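Local coordinates for carboxymuconolactone decarboxylase family protein (Methanocaldococcus jannaschii, PDB 3D7I) that is an all-helical carboxymuconolactone decarboxylase family protein that may act as a peroxiredoxin-type oxidoreductase and is possibly involved in oxygen detoxification, at residues Thr43-Ala48 with Glu62-Ser67; Ile51-Cys56 with Asp81-Val86. All blocks are in the same frame, centred on the assembly; numbering follows the deposited sequence. Where two conformers were deposited one is given.

Contact 1 (Thr43-Ala48 with Glu62-Ser67); sequences TQKLIA and EKQMKS
Ala-48 and Lys-45 meet Gln-64 in a light helix-to-helix packing contact close to the centre of the chain. It joins helix 41-53 to helix 58-72, two helices that run roughly antiparallel and are joined by a short connection, as in a helical hairpin. The Gln-64 amide carries it. The methyl of Ala-48 lies above one face of this amide, offset toward its OE1 and NE2 end: CB of Ala-48 is 3.7 Å from OE1 and 3.9 Å from both CD and NE2 of Gln-64. The bend at chi2 (-73°) brings the amide to Ala-48, and the last torsion turns its face to the methyl. Lys-45, one turn earlier on the helix, crosses Gln-64 at about a right angle. A methylene does the touching, with CD of Lys-45 4.0 Å from OE1 of Gln-64. The lysine chain also bends at chi2 (-75°), and this carries its end toward helix 58-72. Gln-64 packs further on Ile-49 and Val-52 of helix 41-53. Ala-48 also packs on Val-85 of the second subunit. No hydrogen bond spans the two segments. OE1 of Gln-64 is covered by carbon and has no hydrogen-bonding partner in the model. The contact therefore rests on van der Waals packing, and the buried carbonyl oxygen probably adds a small polar cost.

Contact 2 (Ile51-Cys56 with Asp81-Val86); sequences IVASRC and DVLRVV. With SO4 (sulfate ion), chain E.
Ala-53, near the C-terminal end of helix 41-53, packs against Leu-83 and Val-86 of helix 76-90. This is the tight part of the contact: plain apolar helix packing within the all-helical carboxymuconolactone decarboxylase family fold. The Ala-53 methyl sits between two branches of the opposing helix. Its CB is 3.9 Å from CD2 of Leu-83 and 4.0 Å from CG2 of Val-86. The other methyl of Val-86 reaches backbone: CG1 lies 3.8 Å from O of Ala-53, and it also rests near CA of Ser-54. With CG1 anti to the backbone N (chi1 174°), Val-86 turns both methyls to the 51-56 side. CA of Ser-54 and CA of Val-86 are 5.7 Å apart, a close approach that the small Ala-53 beside them probably helps to allow.

The ion side, beyond the two segments, is looser. Arg-84, on the other side of helix 76-90, reaches a sulfate ion, probably from the crystallisation liquor. The arginine chain bends at chi3 (94°), and the guanidinium meets the sulfate edge-on, with the sulfur in its plane. All four hydrogen bonds are weak. O1 takes two of them, from NH1 of Arg-84 at 3.3 Å and from NH2 of Arg-84 at 3.4 Å. Backbone N atoms of Asp-21 and Leu-22 of the third subunit also bind the ion, while NH2 of Arg-84 bonds Thr-32 O of the second subunit. A methionine in place of Arg-84 would probably leave the sulfate without this positive partner and Thr-32 O of the second subunit without this donor. Helix 92-104 packs beside the tight part, with Ala-98 against Ala-53 and Leu-83, and Ala-94 against Val-86.

How the contacts relate
From the N terminus, the chain passes 43-48 and 51-56 on helix 41-53, then 62-67 on helix 58-72, then 81-86 on helix 76-90. Contact 1 closes the shorter loop, with 13 residues between its segments. Contact 2 closes a longer one, with 24. The segments alternate, so the two loops cross rather than nest. Helix 41-53 is shared: its middle meets helix 58-72 and its later part meets helix 76-90. The contacts also touch each other. Leu-46 O lies 3.6 Å from Val-82 CG1, and selenomethionine Met-65 packs on Leu-83. Three successive helices are thus tied together, and both contacts border the second subunit.

Contact 1 (Thr43-Ala48 with Glu62-Ser67)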
# COMPACT_ATOMS: atom_id res chain seq x y z
N THR B 43 3.34 3.51 -24.54
CA THR B 43 2.89 2.35 -23.79
C THR B 43 3.40 2.37 -22.35
O THR B 43 2.67 2.12 -21.41
CB THR B 43 3.28 1.03 -24.46
OG1 THR B 43 2.68 0.98 -25.76
CG2 THR B 43 2.80 -0.18 -23.66
N GLN B 44 4.68 2.69 -22.19
CA GLN B 44 5.25 2.81 -20.87
C GLN B 44 4.62 3.92 -20.03
O GLN B 44 4.44 3.75 -18.84
CB GLN B 44 6.75 3.02 -20.95
CG GLN B 44 7.52 1.84 -21.44
CD GLN B 44 9.00 2.09 -21.38
OE1 GLN B 44 9.48 3.00 -22.05
NE2 GLN B 44 9.73 1.29 -20.60
N LYS B 45 4.31 5.06 -20.63
CA LYS B 45 3.65 6.14 -19.91
C LYS B 45 2.22 5.77 -19.49
O LYS B 45 1.78 6.15 -18.42
CB LYS B 45 3.64 7.43 -20.74
CG LYS B 45 4.98 8.13 -20.67
CD LYS B 45 5.20 8.84 -19.33
CE LYS B 45 6.61 9.42 -19.28
NZ LYS B 45 6.93 10.11 -18.00
N LEU B 46 1.53 5.02 -20.34
CA LEU B 46 0.19 4.46 -19.98
C LEU B 46 0.28 3.52 -18.78
O LEU B 46 -0.54 3.56 -17.87
CB LEU B 46 -0.46 3.76 -21.20
CG LEU B 46 -0.87 4.68 -22.36
CD1 LEU B 46 -1.26 3.87 -23.60
CD2 LEU B 46 -2.03 5.61 -21.96
N ILE B 47 1.33 2.69 -18.76
CA ILE B 47 1.61 1.84 -17.62
C ILE B 47 1.87 2.68 -16.36
O ILE B 47 1.36 2.37 -15.29
CB ILE B 47 2.80 0.90 -17.93
CG1 ILE B 47 2.42 -0.12 -19.02
CG2 ILE B 47 3.29 0.15 -16.65
CD1 ILE B 47 3.65 -0.78 -19.70
N ALA B 48 2.66 3.75 -16.51
CA ALA B 48 2.97 4.62 -15.38
C ALA B 48 1.68 5.23 -14.81
O ALA B 48 1.50 5.29 -13.59
CB ALA B 48 3.99 5.72 -15.79
N GLU B 62 -2.81 13.39 -11.23
CA GLU B 62 -3.06 14.56 -12.10
C GLU B 62 -1.83 14.91 -12.97
O GLU B 62 -1.96 15.16 -14.17
CB GLU B 62 -3.50 15.76 -11.26
CG GLU B 62 -3.94 16.98 -12.09
N LYS B 63 -0.64 14.87 -12.37
CA LYS B 63 0.61 15.20 -13.07
C LYS B 63 0.99 14.17 -14.13
O LYS B 63 1.40 14.55 -15.23
CB LYS B 63 1.76 15.36 -12.07
N GLN B 64 0.85 12.88 -13.82
CA GLN B 64 1.13 11.86 -14.83
C GLN B 64 0.18 12.02 -16.00
O GLN B 64 0.58 11.90 -17.15
CB GLN B 64 1.04 10.41 -14.29
CG GLN B 64 2.35 9.81 -13.72
CD GLN B 64 3.40 9.45 -14.78
OE1 GLN B 64 3.09 9.28 -15.96
NE2 GLN B 64 4.64 9.31 -14.34
N MSE B 65 -1.11 12.24 -15.72
CA MSE B 65 -2.10 12.34 -16.77
C MSE B 65 -1.84 13.58 -17.63
O MSE B 65 -1.86 13.50 -18.87
CB MSE B 65 -3.50 12.42 -16.17
CG MSE B 65 -3.97 11.07 -15.56
SE MSE B 65 -5.78 11.26 -15.01
CE MSE B 65 -6.04 9.45 -14.36
N LYS B 66 -1.60 14.71 -16.96
CA LYS B 66 -1.38 15.99 -17.65
C LYS B 66 -0.17 15.91 -18.58
O LYS B 66 -0.25 16.26 -19.75
CB LYS B 66 -1.18 17.13 -16.64
CG LYS B 66 -2.47 17.66 -16.05
N SER B 67 0.94 15.42 -18.05
CA SER B 67 2.17 15.27 -18.83
C SER B 67 2.00 14.33 -20.02
O SER B 67 2.46 14.61 -21.11
CB SER B 67 3.33 14.79 -17.95
OG SER B 67 3.00 13.58 -17.28

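Contact 2 (Ile51-Cys56 with Asp81-Val86)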
# COMPACT_ATOMS: atom_id res chain seq x y z
N ILE B 51 -0.12 2.60 -12.74
CA ILE B 51 0.50 2.34 -11.46
C ILE B 51 0.19 3.44 -10.47
O ILE B 51 -0.19 3.18 -9.34
CB ILE B 51 2.03 2.14 -11.59
CG1 ILE B 51 2.34 0.83 -12.35
CG2 ILE B 51 2.71 2.13 -10.20
CD1 ILE B 51 3.78 0.66 -12.80
N VAL B 52 0.40 4.69 -10.88
CA VAL B 52 0.16 5.84 -10.00
C VAL B 52 -1.32 5.94 -9.62
O VAL B 52 -1.68 6.23 -8.47
CB VAL B 52 0.63 7.14 -10.68
CG1 VAL B 52 0.33 8.35 -9.80
CG2 VAL B 52 2.15 7.07 -10.99
N ALA B 53 -2.19 5.68 -10.60
CA ALA B 53 -3.63 5.75 -10.34
C ALA B 53 -4.10 4.65 -9.40
O ALA B 53 -5.16 4.80 -8.79
CB ALA B 53 -4.46 5.75 -11.64
N SER B 54 -3.34 3.56 -9.26
CA SER B 54 -3.70 2.46 -8.39
C SER B 54 -3.48 2.83 -6.93
O SER B 54 -3.98 2.14 -6.05
CB SER B 54 -2.93 1.17 -8.76
OG SER B 54 -1.55 1.19 -8.40
N ARG B 55 -2.74 3.91 -6.70
CA ARG B 55 -2.40 4.42 -5.36
C ARG B 55 -3.14 5.74 -5.06
O ARG B 55 -4.01 6.15 -5.84
CB ARG B 55 -0.89 4.59 -5.29
CG ARG B 55 -0.18 3.30 -5.67
CD ARG B 55 1.25 3.22 -5.22
NE ARG B 55 2.07 4.14 -5.99
CZ ARG B 55 3.21 3.84 -6.60
NH1 ARG B 55 3.73 2.60 -6.55
NH2 ARG B 55 3.84 4.79 -7.27
N CYS B 56 -2.84 6.39 -3.94
CA CYS B 56 -3.71 7.50 -3.49
C CYS B 56 -3.21 8.90 -3.82
O CYS B 56 -3.90 9.88 -3.55
CB CYS B 56 -3.96 7.42 -1.97
SG CYS B 56 -4.46 5.79 -1.37
N ASP B 81 -9.27 3.91 -20.63
CA ASP B 81 -9.00 2.47 -20.79
C ASP B 81 -7.96 1.96 -19.79
O ASP B 81 -8.04 0.82 -19.35
CB ASP B 81 -8.52 2.15 -22.20
CG ASP B 81 -9.65 2.13 -23.24
OD1 ASP B 81 -10.85 2.02 -22.89
OD2 ASP B 81 -9.29 2.16 -24.43
N VAL B 82 -6.97 2.79 -19.45
CA VAL B 82 -6.05 2.48 -18.37
C VAL B 82 -6.83 2.32 -17.05
O VAL B 82 -6.62 1.35 -16.29
CB VAL B 82 -4.95 3.55 -18.23
CG1 VAL B 82 -4.07 3.29 -17.01
CG2 VAL B 82 -4.12 3.70 -19.56
N LEU B 83 -7.77 3.22 -16.81
CA LEU B 83 -8.52 3.23 -15.56
C LEU B 83 -9.44 2.01 -15.42
O LEU B 83 -9.69 1.53 -14.30
CB LEU B 83 -9.28 4.53 -15.40
CG LEU B 83 -8.41 5.78 -15.35
CD1 LEU B 83 -9.25 6.99 -14.94
CD2 LEU B 83 -7.20 5.60 -14.38
N ARG B 84 -9.87 1.44 -16.55
CA ARG B 84 -10.64 0.18 -16.49
C ARG B 84 -9.81 -0.91 -15.80
O ARG B 84 -10.26 -1.64 -14.93
CB ARG B 84 -11.04 -0.26 -17.90
CG ARG B 84 -12.02 0.67 -18.58
CD ARG B 84 -12.17 0.34 -20.05
NE ARG B 84 -13.28 -0.54 -20.29
CZ ARG B 84 -14.51 -0.17 -20.66
NH1 ARG B 84 -14.87 1.09 -20.85
NH2 ARG B 84 -15.39 -1.09 -20.83
N VAL B 85 -8.53 -0.95 -16.16
CA VAL B 85 -7.59 -1.89 -15.54
C VAL B 85 -7.33 -1.56 -14.07
O VAL B 85 -7.25 -2.46 -13.25
CB VAL B 85 -6.27 -1.97 -16.33
CG1 VAL B 85 -5.35 -3.11 -15.76
CG2 VAL B 85 -6.55 -2.23 -17.83
N VAL B 86 -7.19 -0.27 -13.73
CA VAL B 86 -7.13 0.13 -12.32
C VAL B 86 -8.31 -0.40 -11.52
O VAL B 86 -8.11 -0.89 -10.42
CB VAL B 86 -7.00 1.67 -12.18
CG1 VAL B 86 -7.07 2.11 -10.73
CG2 VAL B 86 -5.67 2.13 -12.82
S SO4 E . -18.41 0.76 -22.35
O1 SO4 E . -18.19 0.75 -20.94
O2 SO4 E . -18.02 -0.54 -22.89
O3 SO4 E . -19.83 1.01 -22.68
O4 SO4 E . -17.60 1.83 -22.90